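Local coordinates for rhamnose ABC transporter, rhamnose-binding protein (Actinomyces odontolyticus ATCC 17982, PDB 5BQ3) that probably binds a sugar, perhaps rhamnose, outside the cell membrane and delivers it to an ABC transporter for uptake, at residues F128-V132 against L274-A278; A267-P271 against D328-F332. One frame throughout, in Å; residues are numbered along the deposited sequence.

Overall arrangement
Along the chain the two contacts interlock: 128-132, 267-271, 274-278 and 328-332 alternate between interactions 1 and 2, whose centres lie about 15 Å apart. Interaction 1 sets strand 127-130 of the six-stranded parallel sheet against helix 271-287, and interaction 2 sets the turn leading into that same helix, after strand 266-268, against the C-terminal tail. They touch directly where Val-132 CG2 lies 3.7 Å from Trp-269 CE3. Beyond 128-132 the chain enters the lobe built on the four-stranded sheet, and by 271 it is back in the first. The contacts therefore adjoin two interlobe crossings of a periplasmic-binding-protein fold, whose lobes commonly enclose ligand between them.

Interaction 1: F128-V132 against L274-A278; sequences FINQV and LGYVA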
loop_
_atom_site.group_PDB
_atom_site.type_symbol
_atom_site.label_atom_id
_atom_site.label_comp_id
_atom_site.label_asym_id
_atom_site.label_seq_id
_atom_site.Cartn_x
_atom_site.Cartn_y
_atom_site.Cartn_z
ATOM N N PHE A 128 -4.608 10.589 -8.431
ATOM C CA PHE A 128 -3.955 9.827 -7.361
ATOM C C PHE A 128 -4.225 8.329 -7.571
ATOM O O PHE A 128 -5.368 7.937 -7.800
ATOM C CB PHE A 128 -4.391 10.285 -5.952
ATOM C CG PHE A 128 -3.925 9.406 -4.804
ATOM C CD1 PHE A 128 -2.571 9.135 -4.612
ATOM C CD2 PHE A 128 -4.837 8.864 -3.908
ATOM C CE1 PHE A 128 -2.148 8.306 -3.567
ATOM C CE2 PHE A 128 -4.410 8.043 -2.856
ATOM C CZ PHE A 128 -3.068 7.778 -2.690
ATOM N N ILE A 129 -3.163 7.504 -7.516
ATOM C CA ILE A 129 -3.241 6.053 -7.674
ATOM C C ILE A 129 -3.011 5.413 -6.309
ATOM O O ILE A 129 -1.904 5.481 -5.769
ATOM C CB ILE A 129 -2.261 5.497 -8.759
ATOM C CG1 ILE A 129 -2.207 6.379 -10.049
ATOM C CG2 ILE A 129 -2.566 4.023 -9.089
ATOM C CD1 ILE A 129 -3.521 6.548 -10.885
ATOM N N ASN A 130 -4.069 4.825 -5.739
ATOM C CA ASN A 130 -4.001 4.150 -4.449
ATOM C C ASN A 130 -3.907 2.644 -4.665
ATOM O O ASN A 130 -4.597 2.102 -5.532
ATOM C CB ASN A 130 -5.216 4.506 -3.589
ATOM C CG ASN A 130 -5.018 4.406 -2.089
ATOM O OD1 ASN A 130 -3.943 4.066 -1.567
ATOM N ND2 ASN A 130 -6.065 4.737 -1.358
ATOM N N GLN A 131 -3.037 1.976 -3.891
ATOM C CA GLN A 131 -2.819 0.525 -3.955
ATOM C C GLN A 131 -4.102 -0.232 -3.654
ATOM O O GLN A 131 -4.524 -1.084 -4.434
ATOM C CB GLN A 131 -1.735 0.075 -2.946
ATOM C CG GLN A 131 -0.441 0.871 -2.963
ATOM C CD GLN A 131 -0.397 1.904 -1.867
ATOM O OE1 GLN A 131 -1.177 2.866 -1.844
ATOM N NE2 GLN A 131 0.538 1.737 -0.942
ATOM N N VAL A 132 -4.712 0.090 -2.502
ATOM C CA VAL A 132 -5.898 -0.553 -1.934
ATOM C C VAL A 132 -6.838 0.483 -1.298
ATOM O O VAL A 132 -6.383 1.538 -0.854
ATOM C CB VAL A 132 -5.464 -1.618 -0.873
ATOM C CG1 VAL A 132 -4.900 -2.871 -1.536
ATOM C CG2 VAL A 132 -4.456 -1.048 0.124
ATOM N N LEU A 274 1.092 -0.940 -8.861
ATOM C CA LEU A 274 0.832 0.464 -8.548
ATOM C C LEU A 274 1.574 1.391 -9.528
ATOM O O LEU A 274 0.964 2.323 -10.052
ATOM C CB LEU A 274 1.225 0.768 -7.089
ATOM C CG LEU A 274 1.115 2.218 -6.620
ATOM C CD1 LEU A 274 -0.328 2.606 -6.357
ATOM C CD2 LEU A 274 1.933 2.429 -5.389
ATOM N N GLY A 275 2.857 1.115 -9.768
ATOM C CA GLY A 275 3.682 1.868 -10.708
ATOM C C GLY A 275 3.214 1.688 -12.140
ATOM O O GLY A 275 3.261 2.634 -12.933
ATOM N N TYR A 276 2.727 0.471 -12.462
ATOM C CA TYR A 276 2.195 0.072 -13.767
ATOM C C TYR A 276 0.956 0.907 -14.130
ATOM O O TYR A 276 0.937 1.512 -15.200
ATOM C CB TYR A 276 1.861 -1.436 -13.767
ATOM C CG TYR A 276 1.616 -2.028 -15.137
ATOM C CD1 TYR A 276 2.656 -2.587 -15.874
ATOM C CD2 TYR A 276 0.334 -2.080 -15.676
ATOM C CE1 TYR A 276 2.434 -3.138 -17.136
ATOM C CE2 TYR A 276 0.098 -2.633 -16.934
ATOM C CZ TYR A 276 1.151 -3.161 -17.661
ATOM O OH TYR A 276 0.913 -3.707 -18.898
ATOM N N VAL A 277 -0.055 0.955 -13.231
ATOM C CA VAL A 277 -1.313 1.702 -13.401
ATOM C C VAL A 277 -1.017 3.211 -13.496
ATOM O O VAL A 277 -1.588 3.882 -14.355
ATOM C CB VAL A 277 -2.340 1.376 -12.269
ATOM C CG1 VAL A 277 -3.570 2.282 -12.332
ATOM C CG2 VAL A 277 -2.768 -0.089 -12.322
ATOM N N ALA A 278 -0.103 3.722 -12.644
ATOM C CA ALA A 278 0.292 5.133 -12.590
ATOM C C ALA A 278 0.898 5.627 -13.912
ATOM O O ALA A 278 0.563 6.724 -14.351
ATOM C CB ALA A 278 1.269 5.354 -11.451
#
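Helix 271-287 packs on strand 127-130 with the axes of the local segments 8.7 Å apart at closest and 153° between their directions, so the two run nearly antiparallel. Leu-274 makes the most extensive approach from the helix. Its CD1 comes 3.3 Å from Ile-129 O and 3.8 Å from Ile-129 CG2, and reaches 3.7 Å from Gln-131 N, while its CD2 meets Gln-131 CG at 3.7 Å. Tyr-276 is turned to another side of the helix, where its hydroxyl hydrogen-bonds with Glu-55 and Asn-302. One turn on from Leu-274, Val-277 brings CG1 to 3.8 Å from Ile-129 CG2, and Ala-278 follows with CB 3.9 Å from Ile-129 CG1. Ile-129 is thus received by three helix residues spaced i, i+3 and i+4. No hydrogen bond joins the segments, and 259 Å² is buried; helix and sheet are held by apolar fit, as in other alpha/beta sandwich layers.

Interaction 2: A267-P271 against D328-F332; sequences ALWDP and DKYDF
Residues 267-268 finish a short strand, and the chain stays extended through Trp-269 (phi/psi -164/162°) and Asp-270 (-93/108°) before Pro-271 turns to helical angles (-64/-25°). Opposite, 328-329 form the end of a 3-10 segment, after which Tyr-330 (-126/135°) and Asp-331 (-126/84°) carry an extended tail to the C-terminal carboxylate of Phe-332. The backbones stay well apart: the nearest CA pairs are Asp-270 with Tyr-330 at 8.2 Å and Pro-271 with Phe-332 at 8.8 Å, leaving side chains to fill the gap and bury 200 Å².

Phe-332, with chi1 in p (45°) and chi2 near 87°, directs its ring at the turn. Pro-271 CD sits over one face, 3.7 Å from the ring centroid and 15° off the normal, a CH-pi contact. At the ring edge Leu-268 CD2 is 4.0 Å from Phe-332 CE1. Trp-269 O approaches the same CE1 to 3.5 Å. Tyr-330 (chi1 m) presents its edge to Asp-270, with CE1 3.9 Å from Asp-270 OD2. A water bridges them, 2.9 Å from Tyr-330 OH and donating to Asp-270 OD2 at 3.3 Å. Asp-270 takes chi1 t and is the N-cap of helix 271-287, its OD1 making a weak hydrogen bond to Ala-272 N.

Phe-41 and Phe-322 add further aromatic neighbours. The C-terminal aromatics thus pack against a strand-to-helix connection at the interlobe hinge of a periplasmic-binding-protein fold.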
loop_
_atom_site.group_PDB
_atom_site.type_symbol
_atom_site.label_atom_id
_atom_site.label_comp_id
_atom_site.label_asym_id
_atom_site.label_seq_id
_atom_site.Cartn_x
_atom_site.Cartn_y
_atom_site.Cartn_z
ATOM N N ALA A 267 -1.940 -10.618 4.243
ATOM C CA ALA A 267 -2.205 -9.837 3.045
ATOM C C ALA A 267 -1.322 -8.598 2.968
ATOM O O ALA A 267 -0.729 -8.189 3.965
ATOM C CB ALA A 267 -3.673 -9.432 2.997
ATOM N N LEU A 268 -1.220 -8.029 1.759
ATOM C CA LEU A 268 -0.516 -6.794 1.420
ATOM C C LEU A 268 -0.954 -6.401 0.001
ATOM O O LEU A 268 -2.158 -6.366 -0.257
ATOM C CB LEU A 268 1.023 -6.908 1.575
ATOM C CG LEU A 268 1.803 -5.592 1.745
ATOM C CD1 LEU A 268 1.683 -5.031 3.156
ATOM C CD2 LEU A 268 3.246 -5.780 1.391
ATOM N N TRP A 269 -0.009 -6.099 -0.904
ATOM C CA TRP A 269 -0.267 -5.675 -2.284
ATOM C C TRP A 269 0.998 -5.813 -3.109
ATOM O O TRP A 269 2.084 -5.921 -2.542
ATOM C CB TRP A 269 -0.774 -4.214 -2.321
ATOM C CG TRP A 269 -0.037 -3.297 -1.387
ATOM C CD1 TRP A 269 1.165 -2.691 -1.608
ATOM C CD2 TRP A 269 -0.430 -2.936 -0.055
ATOM N NE1 TRP A 269 1.543 -1.969 -0.501
ATOM C CE2 TRP A 269 0.579 -2.098 0.467
ATOM C CE3 TRP A 269 -1.546 -3.234 0.750
ATOM C CZ2 TRP A 269 0.510 -1.556 1.755
ATOM C CZ3 TRP A 269 -1.613 -2.700 2.027
ATOM C CH2 TRP A 269 -0.596 -1.869 2.517
ATOM N N ASP A 270 0.864 -5.824 -4.438
ATOM C CA ASP A 270 2.000 -5.883 -5.353
ATOM C C ASP A 270 2.383 -4.437 -5.715
ATOM O O ASP A 270 1.609 -3.783 -6.424
ATOM C CB ASP A 270 1.652 -6.724 -6.603
ATOM C CG ASP A 270 2.814 -7.107 -7.513
ATOM O OD1 ASP A 270 3.947 -6.623 -7.280
ATOM O OD2 ASP A 270 2.585 -7.886 -8.465
ATOM N N PRO A 271 3.529 -3.893 -5.213
ATOM C CA PRO A 271 3.879 -2.494 -5.536
ATOM C C PRO A 271 4.150 -2.249 -7.027
ATOM O O PRO A 271 3.954 -1.125 -7.483
ATOM C CB PRO A 271 5.125 -2.217 -4.686
ATOM C CG PRO A 271 5.655 -3.532 -4.313
ATOM C CD PRO A 271 4.534 -4.511 -4.324
ATOM N N ASP A 328 6.844 -17.526 -2.435
ATOM C CA ASP A 328 8.137 -17.552 -3.131
ATOM C C ASP A 328 8.098 -16.883 -4.520
ATOM O O ASP A 328 9.116 -16.880 -5.217
ATOM C CB ASP A 328 8.641 -19.001 -3.265
ATOM C CG ASP A 328 8.817 -19.745 -1.955
ATOM O OD1 ASP A 328 9.241 -19.113 -0.960
ATOM O OD2 ASP A 328 8.568 -20.968 -1.933
ATOM N N LYS A 329 6.947 -16.307 -4.911
ATOM C CA LYS A 329 6.769 -15.643 -6.202
ATOM C C LYS A 329 6.945 -14.111 -6.098
ATOM O O LYS A 329 6.957 -13.436 -7.131
ATOM C CB LYS A 329 5.385 -15.983 -6.788
ATOM C CG LYS A 329 5.217 -17.440 -7.194
ATOM C CD LYS A 329 3.784 -17.743 -7.603
ATOM C CE LYS A 329 3.603 -19.194 -7.972
ATOM N NZ LYS A 329 2.196 -19.499 -8.341
ATOM N N TYR A 330 7.098 -13.574 -4.862
ATOM C CA TYR A 330 7.230 -12.134 -4.600
ATOM C C TYR A 330 8.492 -11.817 -3.789
ATOM O O TYR A 330 8.762 -12.499 -2.803
ATOM C CB TYR A 330 5.986 -11.614 -3.856
ATOM C CG TYR A 330 4.684 -11.814 -4.604
ATOM C CD1 TYR A 330 4.225 -10.864 -5.509
ATOM C CD2 TYR A 330 3.910 -12.953 -4.403
ATOM C CE1 TYR A 330 3.025 -11.044 -6.199
ATOM C CE2 TYR A 330 2.708 -13.143 -5.084
ATOM C CZ TYR A 330 2.263 -12.179 -5.974
ATOM O OH TYR A 330 1.082 -12.375 -6.653
ATOM N N ASP A 331 9.251 -10.767 -4.184
ATOM C CA ASP A 331 10.489 -10.381 -3.495
ATOM C C ASP A 331 10.494 -8.903 -3.058
ATOM O O ASP A 331 11.041 -8.041 -3.753
ATOM C CB ASP A 331 11.730 -10.685 -4.358
ATOM C CG ASP A 331 13.046 -10.579 -3.607
ATOM O OD1 ASP A 331 13.301 -11.430 -2.727
ATOM O OD2 ASP A 331 13.827 -9.656 -3.908
ATOM N N PHE A 332 9.900 -8.630 -1.882
ATOM C CA PHE A 332 9.830 -7.309 -1.244
ATOM C C PHE A 332 9.511 -7.446 0.255
ATOM O O PHE A 332 8.954 -8.487 0.660
ATOM C CB PHE A 332 8.827 -6.358 -1.941
ATOM C CG PHE A 332 7.474 -6.923 -2.307
ATOM C CD1 PHE A 332 6.426 -6.907 -1.397
ATOM C CD2 PHE A 332 7.230 -7.411 -3.584
ATOM C CE1 PHE A 332 5.166 -7.396 -1.748
ATOM C CE2 PHE A 332 5.972 -7.908 -3.932
ATOM C CZ PHE A 332 4.950 -7.903 -3.009
ATOM O OXT PHE A 332 9.872 -6.529 1.028
HETATM O O HOH W 1 0.172 -10.029 -8.074
#